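Local atomic coordinates of jasmonate-induced oxygenase 2 (Arabidopsis thaliana, PDB entry 6LSV), a protein that oxidises the plant defence hormone jasmonate to 12-hydroxyjasmonate, using iron, 2-oxoglutarate and molecular oxygen. Residues N113-R124 with W135-L143. Numbering follows the deposited sequence.
With JAA ({(1R,2R)-3-oxo-2-[(2Z)-pent-2-en-1-yl]cyclopentyl}acetic acid), chain D.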
# COMPACT_ATOMS: atom_id res chain seq x y z
N ASN A 113 6.18 -16.96 2.95
CA ASN A 113 4.92 -16.91 2.23
C ASN A 113 5.04 -17.66 0.91
O ASN A 113 6.12 -18.05 0.48
CB ASN A 113 4.48 -15.46 2.00
CG ASN A 113 5.31 -14.72 0.95
OD1 ASN A 113 6.42 -15.11 0.62
ND2 ASN A 113 4.75 -13.63 0.44
N SER A 114 3.90 -17.86 0.26
CA SER A 114 3.79 -18.61 -0.98
C SER A 114 2.81 -17.86 -1.88
O SER A 114 1.99 -17.08 -1.40
CB SER A 114 3.30 -20.04 -0.74
OG SER A 114 1.89 -20.11 -0.80
N PRO A 115 2.88 -18.08 -3.20
CA PRO A 115 2.13 -17.21 -4.13
C PRO A 115 0.61 -17.38 -4.11
O PRO A 115 -0.08 -16.57 -4.75
CB PRO A 115 2.70 -17.58 -5.51
CG PRO A 115 3.97 -18.33 -5.23
CD PRO A 115 3.80 -18.99 -3.91
N ARG A 116 0.05 -18.38 -3.42
CA ARG A 116 -1.40 -18.57 -3.51
C ARG A 116 -2.18 -17.77 -2.46
O ARG A 116 -3.34 -17.43 -2.70
CB ARG A 116 -1.77 -20.05 -3.42
CG ARG A 116 -3.19 -20.33 -3.90
CD ARG A 116 -3.31 -20.09 -5.41
NE ARG A 116 -4.40 -19.18 -5.75
CZ ARG A 116 -5.10 -19.21 -6.89
NH1 ARG A 116 -6.07 -18.34 -7.10
NH2 ARG A 116 -4.82 -20.12 -7.82
N THR A 117 -1.57 -17.45 -1.32
CA THR A 117 -2.17 -16.49 -0.39
C THR A 117 -1.26 -15.32 -0.05
O THR A 117 -1.75 -14.31 0.45
CB THR A 117 -2.58 -17.18 0.92
OG1 THR A 117 -1.41 -17.55 1.67
CG2 THR A 117 -3.43 -18.42 0.66
N TYR A 118 0.05 -15.44 -0.29
CA TYR A 118 1.04 -14.40 -0.03
C TYR A 118 1.15 -14.08 1.46
O TYR A 118 1.98 -13.24 1.84
CB TYR A 118 0.70 -13.13 -0.83
CG TYR A 118 1.32 -13.09 -2.21
CD1 TYR A 118 2.61 -12.64 -2.40
CD2 TYR A 118 0.60 -13.51 -3.32
CE1 TYR A 118 3.18 -12.60 -3.67
CE2 TYR A 118 1.15 -13.48 -4.59
CZ TYR A 118 2.44 -13.02 -4.75
OH TYR A 118 3.00 -12.98 -6.01
N GLU A 119 0.35 -14.73 2.29
CA GLU A 119 0.39 -14.47 3.73
C GLU A 119 1.73 -14.91 4.30
O GLU A 119 2.19 -16.03 4.05
CB GLU A 119 -0.74 -15.21 4.44
CG GLU A 119 -2.13 -14.70 4.16
CD GLU A 119 -3.20 -15.67 4.62
OE1 GLU A 119 -3.30 -16.76 4.03
OE2 GLU A 119 -3.94 -15.35 5.58
N GLY A 120 2.35 -14.02 5.08
CA GLY A 120 3.54 -14.36 5.83
C GLY A 120 4.74 -13.52 5.42
O GLY A 120 4.59 -12.35 5.02
N TYR A 121 5.92 -14.12 5.53
CA TYR A 121 7.19 -13.44 5.31
C TYR A 121 7.58 -13.58 3.84
O TYR A 121 7.80 -14.69 3.36
CB TYR A 121 8.24 -14.06 6.24
CG TYR A 121 9.65 -13.53 6.09
CD1 TYR A 121 9.92 -12.17 6.15
CD2 TYR A 121 10.72 -14.41 5.94
CE1 TYR A 121 11.22 -11.70 6.03
CE2 TYR A 121 12.01 -13.95 5.82
CZ TYR A 121 12.26 -12.60 5.87
OH TYR A 121 13.55 -12.14 5.75
N GLY A 122 7.66 -12.44 3.14
CA GLY A 122 7.90 -12.45 1.71
C GLY A 122 9.05 -11.56 1.31
O GLY A 122 9.46 -10.66 2.05
N SER A 123 9.58 -11.83 0.12
CA SER A 123 10.64 -11.00 -0.47
C SER A 123 10.40 -10.62 -1.92
O SER A 123 11.18 -9.83 -2.46
CB SER A 123 11.99 -11.71 -0.36
OG SER A 123 12.60 -11.45 0.89
N ARG A 124 9.36 -11.13 -2.57
CA ARG A 124 9.07 -10.74 -3.94
C ARG A 124 7.56 -10.75 -4.15
O ARG A 124 6.80 -11.32 -3.36
CB ARG A 124 9.77 -11.66 -4.95
CG ARG A 124 9.12 -13.03 -5.10
CD ARG A 124 9.87 -13.89 -6.09
NE ARG A 124 9.41 -13.69 -7.46
CZ ARG A 124 10.14 -13.92 -8.55
NH1 ARG A 124 11.37 -14.39 -8.44
NH2 ARG A 124 9.62 -13.70 -9.75
N TRP A 135 14.53 -4.15 -3.64
CA TRP A 135 15.40 -4.21 -2.47
C TRP A 135 14.56 -4.06 -1.20
O TRP A 135 14.66 -3.08 -0.47
CB TRP A 135 16.49 -3.15 -2.55
CG TRP A 135 17.65 -3.44 -1.64
CD1 TRP A 135 17.89 -2.88 -0.42
CD2 TRP A 135 18.72 -4.35 -1.89
NE1 TRP A 135 19.05 -3.40 0.11
CE2 TRP A 135 19.58 -4.30 -0.77
CE3 TRP A 135 19.04 -5.22 -2.94
CZ2 TRP A 135 20.73 -5.08 -0.68
CZ3 TRP A 135 20.18 -5.99 -2.85
CH2 TRP A 135 21.02 -5.91 -1.73
N SER A 136 13.74 -5.07 -0.94
CA SER A 136 12.92 -5.04 0.26
C SER A 136 12.44 -6.44 0.60
O SER A 136 12.24 -7.28 -0.29
CB SER A 136 11.71 -4.12 0.10
OG SER A 136 11.10 -4.28 -1.17
N ASP A 137 12.26 -6.68 1.89
CA ASP A 137 11.49 -7.79 2.42
C ASP A 137 10.18 -7.23 2.97
O ASP A 137 10.06 -6.02 3.21
CB ASP A 137 12.25 -8.53 3.52
CG ASP A 137 13.58 -9.08 3.04
OD1 ASP A 137 13.68 -9.46 1.86
OD2 ASP A 137 14.53 -9.12 3.85
N TYR A 138 9.20 -8.10 3.16
CA TYR A 138 7.90 -7.63 3.62
C TYR A 138 7.19 -8.74 4.37
O TYR A 138 7.55 -9.91 4.29
CB TYR A 138 7.05 -7.12 2.46
CG TYR A 138 6.60 -8.21 1.51
CD1 TYR A 138 5.41 -8.89 1.72
CD2 TYR A 138 7.38 -8.56 0.41
CE1 TYR A 138 5.00 -9.89 0.86
CE2 TYR A 138 6.98 -9.56 -0.46
CZ TYR A 138 5.78 -10.22 -0.23
OH TYR A 138 5.37 -11.22 -1.08
N TYR A 139 6.14 -8.35 5.10
CA TYR A 139 5.21 -9.27 5.73
C TYR A 139 3.79 -8.91 5.31
O TYR A 139 3.46 -7.73 5.16
CB TYR A 139 5.31 -9.25 7.26
CG TYR A 139 4.86 -10.55 7.89
CD1 TYR A 139 3.52 -10.81 8.10
CD2 TYR A 139 5.79 -11.51 8.26
CE1 TYR A 139 3.10 -12.00 8.67
CE2 TYR A 139 5.38 -12.70 8.83
CZ TYR A 139 4.04 -12.94 9.03
OH TYR A 139 3.65 -14.13 9.59
N PHE A 140 2.96 -9.93 5.12
CA PHE A 140 1.59 -9.72 4.67
C PHE A 140 0.64 -10.58 5.50
O PHE A 140 0.93 -11.76 5.75
CB PHE A 140 1.46 -10.05 3.18
CG PHE A 140 0.07 -9.86 2.63
CD1 PHE A 140 -0.47 -8.59 2.52
CD2 PHE A 140 -0.67 -10.94 2.20
CE1 PHE A 140 -1.74 -8.41 2.00
CE2 PHE A 140 -1.94 -10.77 1.68
CZ PHE A 140 -2.48 -9.50 1.58
N LEU A 141 -0.46 -9.99 5.94
CA LEU A 141 -1.46 -10.70 6.73
C LEU A 141 -2.82 -10.03 6.53
O LEU A 141 -2.90 -8.86 6.13
CB LEU A 141 -1.09 -10.73 8.23
CG LEU A 141 -0.95 -9.41 8.99
CD1 LEU A 141 -2.26 -8.95 9.62
CD2 LEU A 141 0.14 -9.50 10.05
N HIS A 142 -3.87 -10.78 6.82
CA HIS A 142 -5.24 -10.28 6.71
C HIS A 142 -5.77 -9.88 8.08
O HIS A 142 -5.42 -10.47 9.11
CB HIS A 142 -6.16 -11.34 6.10
CG HIS A 142 -5.93 -11.58 4.64
ND1 HIS A 142 -6.31 -10.67 3.68
CD2 HIS A 142 -5.37 -12.62 3.98
CE1 HIS A 142 -5.99 -11.14 2.49
NE2 HIS A 142 -5.42 -12.32 2.64
N LEU A 143 -6.63 -8.86 8.09
CA LEU A 143 -7.35 -8.42 9.28
C LEU A 143 -8.85 -8.63 9.17
O LEU A 143 -9.48 -9.08 10.14
CB LEU A 143 -7.07 -6.95 9.57
CG LEU A 143 -5.60 -6.57 9.78
CD1 LEU A 143 -5.33 -5.19 9.22
CD2 LEU A 143 -5.24 -6.64 11.25
O01 JAA D . 1.88 -7.88 -0.97
O02 JAA D . -4.42 -7.66 -1.86
O03 JAA D . -3.96 -9.20 -3.33
C04 JAA D . -1.36 -7.83 -1.94
C05 JAA D . 0.14 -7.28 -2.24
C06 JAA D . -1.18 -9.37 -1.86
C07 JAA D . 0.18 -9.59 -1.70
C08 JAA D . 0.88 -8.12 -1.57
C09 JAA D . 0.34 -5.80 -1.70
C10 JAA D . -2.27 -7.49 -2.98
C11 JAA D . -0.08 -4.79 -2.77
C12 JAA D . -3.63 -8.15 -2.71
C13 JAA D . 0.69 -3.77 -3.11
C14 JAA D . 2.05 -3.55 -2.44
C15 JAA D . 3.13 -3.39 -3.51
O HOH W 1 -3.10 -13.50 7.41
O HOH W 2 10.07 -6.82 -2.30
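Tyr138 reaches across to 113-124 with its ring under Gly122, whose CA lies 3.8 Å from the ring centroid and 19° off the normal, a CH-pi contact. This is the tight part: the buried Tyr138 hides more surface against the other segment than any other residue. With CG between the backbone N and the carbonyl carbon (chi1 68°), the ring passes beneath the neighbouring strand. Two bonds grip its hydroxyl: OH donates to Arg124 O at 2.7 Å, an oxygen at the ring edge, near its plane, and accepts from Asn113 ND2 at 2.9 Å, the amide standing 77° to the ring. Asn113 ND2 also donates to Tyr118 O. Gly120 with Phe140 and Gly122 with Tyr138 are antiparallel hydrogen-bonded pairs. On the side of the sheet carrying Tyr121 and Tyr139, the Tyr139 ring faces Gly120, a second CH-pi contact, with Gly120 CA 3.8 Å from the centroid. Phe140 turns one face to jasmonate, whose C06 is 3.7 Å from Phe140 CZ; Tyr118 CB meets C07, so both line the substrate pocket. By contrast, the Glu119 end is partly exposed: OE2 stands 3.5 Å from His142 CD2, and a water links OE2 to His142 N. Outermost strand 120-122 pairs with 137-144, and that with 204-212, in a sheet of the double-stranded beta-helix (jelly-roll) core of 2-oxoglutarate dioxygenases; at the start of helix 10-15, Val10 N and Gln11 N donate hydrogen bonds to Asp137 OD1 and OD2.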